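PDB 6SMO: PKS_KS domain-containing protein from Photorhabdus luminescens subsp. laumondii, which probably catalyses the condensation that extends acyl chains on an acyl carrier protein, as a beta-ketoacyl synthase of the thiolase-like superfamily. Local coordinates for residues B[252-257]-B[397-402]; B[359-364]-B[390-395]. One frame throughout, in Å; residues are numbered along the deposited sequence.

In the fold
Contact 1 lies at the surface and contact 2 is buried, their centres about 15 Å apart on the same side of the chain's centre. Segments 390-395 and 397-402 are separated by a single residue, so one connection between strands 390-391 and 414-415 serves both: its first part meets the edge strand 360-361 of the main mixed sheet, its later part the loop that precedes strand 263-271. Contact 1, loop against loop, rests on charged groups, a salt bridge and a carboxylate gripping a threonine. Contact 2 combines amide and backbone hydrogen bonding with packing on an imidazole: an asparagine amide and a leucine methyl lie on the two faces of a histidine ring.

Contact 1: residues B[252-257]-B[397-402]; sequences SLERDG and YQTPDP
E254 reaches across to Q398 and T399 with its whole side chain. CB and CG pass the amide oxygen of Q398, CG standing 3.4 Å from OE1, and a bend at chi2 (87°) swings CD round beside that same oxygen. Both carboxylate oxygens then close on T399: OE1 accepts from the backbone N of T399 at 3.3 Å through its syn lone pair, while OE2 takes the hydroxyl of T399, OG1, at 2.6 Å, also on the syn side but somewhat out of the carboxylate plane. The glutamate belongs to a type I beta turn, S252 to R255, in the loop between helix 224-233 and strand 263-271 of this ketosynthase, and the turn's own backbone joins in: L253 N donates to T399 O at 3.1 Å, close to straight at 164°. Farther along, R255 NH1 makes a salt bridge to D401 OD2 at 3.2 Å, coming from above the carboxylate plane, and also donates to S252 O at 2.8 Å. The other carboxylate oxygen of D401 is held by D403 N. R255 NE and NH2 donate to the backbone oxygens of T336 and A337, at the start of helix 337-350.

Contact 2: residues B[359-364]-B[390-395]; sequences PINSLK and YVHPTI
N361 and L363 hold the imidazole of H392 between them. The amide nitrogen of N361, ND2, sits over the centre of one face, 3.1 Å above the ring plane, with amide and ring only 14° from parallel. On the opposite face the methyl CD1 of L363 makes a CH-pi contact, 3.5 Å from the ring centroid and displaced toward the rim near NE2. H392 sets CG between its backbone N and carbonyl carbon (chi1 72°), and the ring beyond it lies against N361 and L363. The same ND2 gives one N-H to H392 O at 2.9 Å in a practically straight bond (177°) lying in the amide plane, with the methyl CG1 of V391 3.7 Å from ND2. A weak hydrogen bond follows one residue on, from S362 N to T394 OG1 at 3.3 Å.

Outside this shell, Y328 OH and E385 OE2 are further hydrogen-bond partners of ND2, which has only two N-H groups to share among the three; strand 326-330 and helix 372-388 thereby position the amide. T394 OG1 is hydrogen-bonded to Y408 O and S362 OG to G333 O. S362 OG also accepts a weak capping bond from K364 N at 3.5 Å where the chain turns into helix 364-367. The contact thus pins edge strand 360-361 of the thiolase-like fold to the chain leaving strand 390-391, about 12 Å from the bound polyketone, measured from the side chain of S362. N361 ND2 and H392 N both donate to E385 OE2, which would be expected to stabilise negative charge on this carboxylate.

Contact 1: residues B[252-257]-B[397-402]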
loop_
_atom_site.group_PDB
_atom_site.type_symbol
_atom_site.label_atom_id
_atom_site.label_comp_id
_atom_site.label_asym_id
_atom_site.label_seq_id
_atom_site.Cartn_x
_atom_site.Cartn_y
_atom_site.Cartn_z
ATOM N N SER B 252 25.665 11.138 2.888
ATOM C CA SER B 252 26.863 11.285 3.756
ATOM C C SER B 252 27.445 9.900 4.057
ATOM O O SER B 252 26.671 8.923 4.068
ATOM C CB SER B 252 26.536 12.026 5.027
ATOM O OG SER B 252 26.081 13.340 4.745
ATOM N N LEU B 253 28.756 9.834 4.304
ATOM C CA LEU B 253 29.510 8.577 4.568
ATOM C C LEU B 253 29.152 8.029 5.959
ATOM O O LEU B 253 29.369 6.822 6.183
ATOM C CB LEU B 253 31.009 8.871 4.441
ATOM C CG LEU B 253 31.955 7.672 4.550
ATOM C CD1 LEU B 253 31.535 6.540 3.622
ATOM C CD2 LEU B 253 33.386 8.092 4.251
ATOM N N GLU B 254 28.612 8.874 6.847
ATOM C CA GLU B 254 28.302 8.534 8.264
ATOM C C GLU B 254 26.935 7.843 8.390
ATOM O O GLU B 254 26.704 7.217 9.443
ATOM C CB GLU B 254 28.312 9.789 9.142
ATOM C CG GLU B 254 29.701 10.332 9.430
ATOM C CD GLU B 254 30.262 11.288 8.391
ATOM O OE1 GLU B 254 29.706 11.351 7.275
ATOM O OE2 GLU B 254 31.254 11.975 8.704
ATOM N N ARG B 255 26.063 7.956 7.380
ATOM C CA ARG B 255 24.641 7.510 7.441
ATOM C C ARG B 255 24.570 6.018 7.803
ATOM O O ARG B 255 25.420 5.250 7.308
ATOM C CB ARG B 255 23.928 7.800 6.117
ATOM C CG ARG B 255 24.327 6.900 4.955
ATOM C CD ARG B 255 23.693 7.364 3.657
ATOM N NE ARG B 255 23.918 6.440 2.552
ATOM C CZ ARG B 255 25.002 6.405 1.777
ATOM N NH1 ARG B 255 26.002 7.250 1.973
ATOM N NH2 ARG B 255 25.082 5.516 0.802
ATOM N N ASP B 256 23.592 5.635 8.636
ATOM C CA ASP B 256 23.420 4.250 9.154
ATOM C C ASP B 256 21.936 3.887 9.333
ATOM O O ASP B 256 21.673 2.857 9.988
ATOM C CB ASP B 256 24.155 4.080 10.488
ATOM C CG ASP B 256 23.590 4.932 11.611
ATOM O OD1 ASP B 256 23.246 6.101 11.346
ATOM O OD2 ASP B 256 23.486 4.417 12.741
ATOM N N GLY B 257 21.003 4.671 8.779
ATOM C CA GLY B 257 19.551 4.431 8.914
ATOM C C GLY B 257 18.739 5.713 8.840
ATOM O O GLY B 257 19.338 6.800 8.950
ATOM N N TYR B 397 25.234 17.340 6.014
ATOM C CA TYR B 397 26.217 16.764 5.060
ATOM C C TYR B 397 27.620 16.888 5.666
ATOM O O TYR B 397 28.190 17.999 5.653
ATOM C CB TYR B 397 26.132 17.432 3.686
ATOM C CG TYR B 397 26.869 16.686 2.603
ATOM C CD1 TYR B 397 26.273 15.629 1.933
ATOM C CD2 TYR B 397 28.171 17.016 2.261
ATOM C CE1 TYR B 397 26.943 14.929 0.942
ATOM C CE2 TYR B 397 28.855 16.326 1.273
ATOM C CZ TYR B 397 28.240 15.278 0.611
ATOM O OH TYR B 397 28.906 14.593 -0.365
ATOM N N GLN B 398 28.144 15.776 6.190
ATOM C CA GLN B 398 29.441 15.705 6.915
ATOM C C GLN B 398 30.534 15.292 5.919
ATOM O O GLN B 398 30.907 16.140 5.084
ATOM C CB GLN B 398 29.301 14.771 8.120
ATOM C CG GLN B 398 28.325 15.281 9.173
ATOM C CD GLN B 398 27.870 14.192 10.113
ATOM O OE1 GLN B 398 28.666 13.401 10.615
ATOM N NE2 GLN B 398 26.570 14.142 10.363
ATOM N N THR B 399 31.015 14.045 5.987
ATOM C CA THR B 399 32.083 13.502 5.105
ATOM C C THR B 399 31.457 13.053 3.787
ATOM O O THR B 399 30.487 12.299 3.792
ATOM C CB THR B 399 32.838 12.350 5.781
ATOM O OG1 THR B 399 33.171 12.748 7.112
ATOM C CG2 THR B 399 34.099 11.958 5.044
ATOM N N PRO B 400 31.982 13.501 2.622
ATOM C CA PRO B 400 31.454 13.070 1.327
ATOM C C PRO B 400 31.787 11.599 1.028
ATOM O O PRO B 400 32.930 11.214 1.196
ATOM C CB PRO B 400 32.139 14.009 0.321
ATOM C CG PRO B 400 33.429 14.415 1.004
ATOM C CD PRO B 400 33.103 14.446 2.484
ATOM N N ASP B 401 30.782 10.826 0.608
ATOM C CA ASP B 401 30.912 9.392 0.233
ATOM C C ASP B 401 31.528 9.312 -1.163
ATOM O O ASP B 401 31.084 10.014 -2.068
ATOM C CB ASP B 401 29.554 8.686 0.292
ATOM C CG ASP B 401 29.633 7.168 0.328
ATOM O OD1 ASP B 401 30.299 6.591 -0.554
ATOM O OD2 ASP B 401 29.021 6.574 1.237
ATOM N N PRO B 402 32.571 8.477 -1.385
ATOM C CA PRO B 402 33.158 8.326 -2.719
ATOM C C PRO B 402 32.189 7.726 -3.754
ATOM O O PRO B 402 32.314 8.063 -4.917
ATOM C CB PRO B 402 34.363 7.396 -2.494
ATOM C CG PRO B 402 34.049 6.668 -1.205
ATOM C CD PRO B 402 33.261 7.659 -0.375
#

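Contact 2: residues B[359-364]-B[390-395]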
loop_
_atom_site.group_PDB
_atom_site.type_symbol
_atom_site.label_atom_id
_atom_site.label_comp_id
_atom_site.label_asym_id
_atom_site.label_seq_id
_atom_site.Cartn_x
_atom_site.Cartn_y
_atom_site.Cartn_z
ATOM N N PRO B 359 21.327 19.485 -9.635
ATOM C CA PRO B 359 21.062 19.511 -8.195
ATOM C C PRO B 359 20.056 18.427 -7.771
ATOM O O PRO B 359 18.974 18.380 -8.331
ATOM C CB PRO B 359 20.489 20.917 -7.942
ATOM C CG PRO B 359 20.946 21.735 -9.131
ATOM C CD PRO B 359 20.971 20.756 -10.284
ATOM N N ILE B 360 20.450 17.585 -6.811
ATOM C CA ILE B 360 19.623 16.489 -6.221
ATOM C C ILE B 360 19.551 16.724 -4.708
ATOM O O ILE B 360 20.611 16.974 -4.116
ATOM C CB ILE B 360 20.228 15.108 -6.554
ATOM C CG1 ILE B 360 20.477 14.933 -8.055
ATOM C CG2 ILE B 360 19.364 13.986 -5.998
ATOM C CD1 ILE B 360 21.567 13.940 -8.385
ATOM N N ASN B 361 18.362 16.653 -4.101
ATOM C CA ASN B 361 18.190 16.888 -2.640
ATOM C C ASN B 361 17.260 15.837 -2.025
ATOM O O ASN B 361 16.556 15.134 -2.777
ATOM C CB ASN B 361 17.693 18.305 -2.334
ATOM C CG ASN B 361 16.386 18.659 -3.013
ATOM O OD1 ASN B 361 15.765 17.821 -3.665
ATOM N ND2 ASN B 361 15.959 19.902 -2.865
ATOM N N SER B 362 17.289 15.749 -0.691
ATOM C CA SER B 362 16.393 14.923 0.158
ATOM C C SER B 362 15.849 15.793 1.297
ATOM O O SER B 362 16.671 16.383 2.025
ATOM C CB SER B 362 17.119 13.717 0.692
ATOM O OG SER B 362 16.284 12.963 1.558
ATOM N N LEU B 363 14.523 15.869 1.438
ATOM C CA LEU B 363 13.843 16.657 2.502
ATOM C C LEU B 363 13.944 15.911 3.840
ATOM O O LEU B 363 13.792 16.567 4.888
ATOM C CB LEU B 363 12.379 16.887 2.116
ATOM C CG LEU B 363 11.672 18.014 2.869
ATOM C CD1 LEU B 363 12.112 19.373 2.348
ATOM C CD2 LEU B 363 10.162 17.871 2.773
ATOM N N LYS B 364 14.204 14.599 3.799
ATOM C CA LYS B 364 14.256 13.706 4.990
ATOM C C LYS B 364 15.441 14.073 5.896
ATOM O O LYS B 364 15.478 13.562 7.031
ATOM C CB LYS B 364 14.340 12.239 4.559
ATOM C CG LYS B 364 13.106 11.697 3.849
ATOM C CD LYS B 364 13.206 10.221 3.522
ATOM C CE LYS B 364 11.988 9.669 2.811
ATOM N NZ LYS B 364 11.864 10.187 1.428
ATOM N N TYR B 390 13.489 28.160 -6.301
ATOM C CA TYR B 390 14.489 27.932 -5.226
ATOM C C TYR B 390 14.596 26.426 -4.966
ATOM O O TYR B 390 13.596 25.709 -5.166
ATOM C CB TYR B 390 14.104 28.689 -3.952
ATOM C CG TYR B 390 15.161 28.683 -2.876
ATOM C CD1 TYR B 390 16.143 29.660 -2.833
ATOM C CD2 TYR B 390 15.186 27.697 -1.902
ATOM C CE1 TYR B 390 17.120 29.661 -1.851
ATOM C CE2 TYR B 390 16.157 27.682 -0.912
ATOM C CZ TYR B 390 17.128 28.669 -0.886
ATOM O OH TYR B 390 18.086 28.663 0.086
ATOM N N VAL B 391 15.776 25.973 -4.535
ATOM C CA VAL B 391 16.073 24.543 -4.225
ATOM C C VAL B 391 16.568 24.457 -2.776
ATOM O O VAL B 391 17.608 25.074 -2.474
ATOM C CB VAL B 391 17.098 23.962 -5.218
ATOM C CG1 VAL B 391 17.511 22.550 -4.842
ATOM C CG2 VAL B 391 16.579 23.996 -6.647
ATOM N N HIS B 392 15.843 23.727 -1.920
ATOM C CA HIS B 392 16.198 23.509 -0.491
ATOM C C HIS B 392 17.417 22.591 -0.420
ATOM O O HIS B 392 17.590 21.724 -1.274
ATOM C CB HIS B 392 14.997 22.984 0.315
ATOM C CG HIS B 392 14.619 21.565 0.037
ATOM N ND1 HIS B 392 15.413 20.497 0.412
ATOM C CD2 HIS B 392 13.521 21.032 -0.543
ATOM C CE1 HIS B 392 14.831 19.371 0.054
ATOM N NE2 HIS B 392 13.669 19.672 -0.535
ATOM N N PRO B 393 18.303 22.761 0.589
ATOM C CA PRO B 393 19.510 21.945 0.702
ATOM C C PRO B 393 19.291 20.613 1.432
ATOM O O PRO B 393 18.297 20.478 2.123
ATOM C CB PRO B 393 20.428 22.848 1.533
ATOM C CG PRO B 393 19.476 23.572 2.466
ATOM C CD PRO B 393 18.199 23.756 1.669
ATOM N N THR B 394 20.222 19.672 1.250
ATOM C CA THR B 394 20.368 18.440 2.070
ATOM C C THR B 394 21.291 18.768 3.250
ATOM O O THR B 394 22.516 18.824 3.034
ATOM C CB THR B 394 20.913 17.270 1.238
ATOM O OG1 THR B 394 20.199 17.220 0.003
ATOM C CG2 THR B 394 20.795 15.939 1.946
ATOM N N ILE B 395 20.724 19.000 4.438
ATOM C CA ILE B 395 21.487 19.439 5.647
ATOM C C ILE B 395 22.175 18.223 6.282
ATOM O O ILE B 395 21.882 17.084 5.865
ATOM C CB ILE B 395 20.588 20.188 6.655
ATOM C CG1 ILE B 395 19.514 19.289 7.276
ATOM C CG2 ILE B 395 19.982 21.425 6.010
ATOM C CD1 ILE B 395 18.992 19.791 8.603
#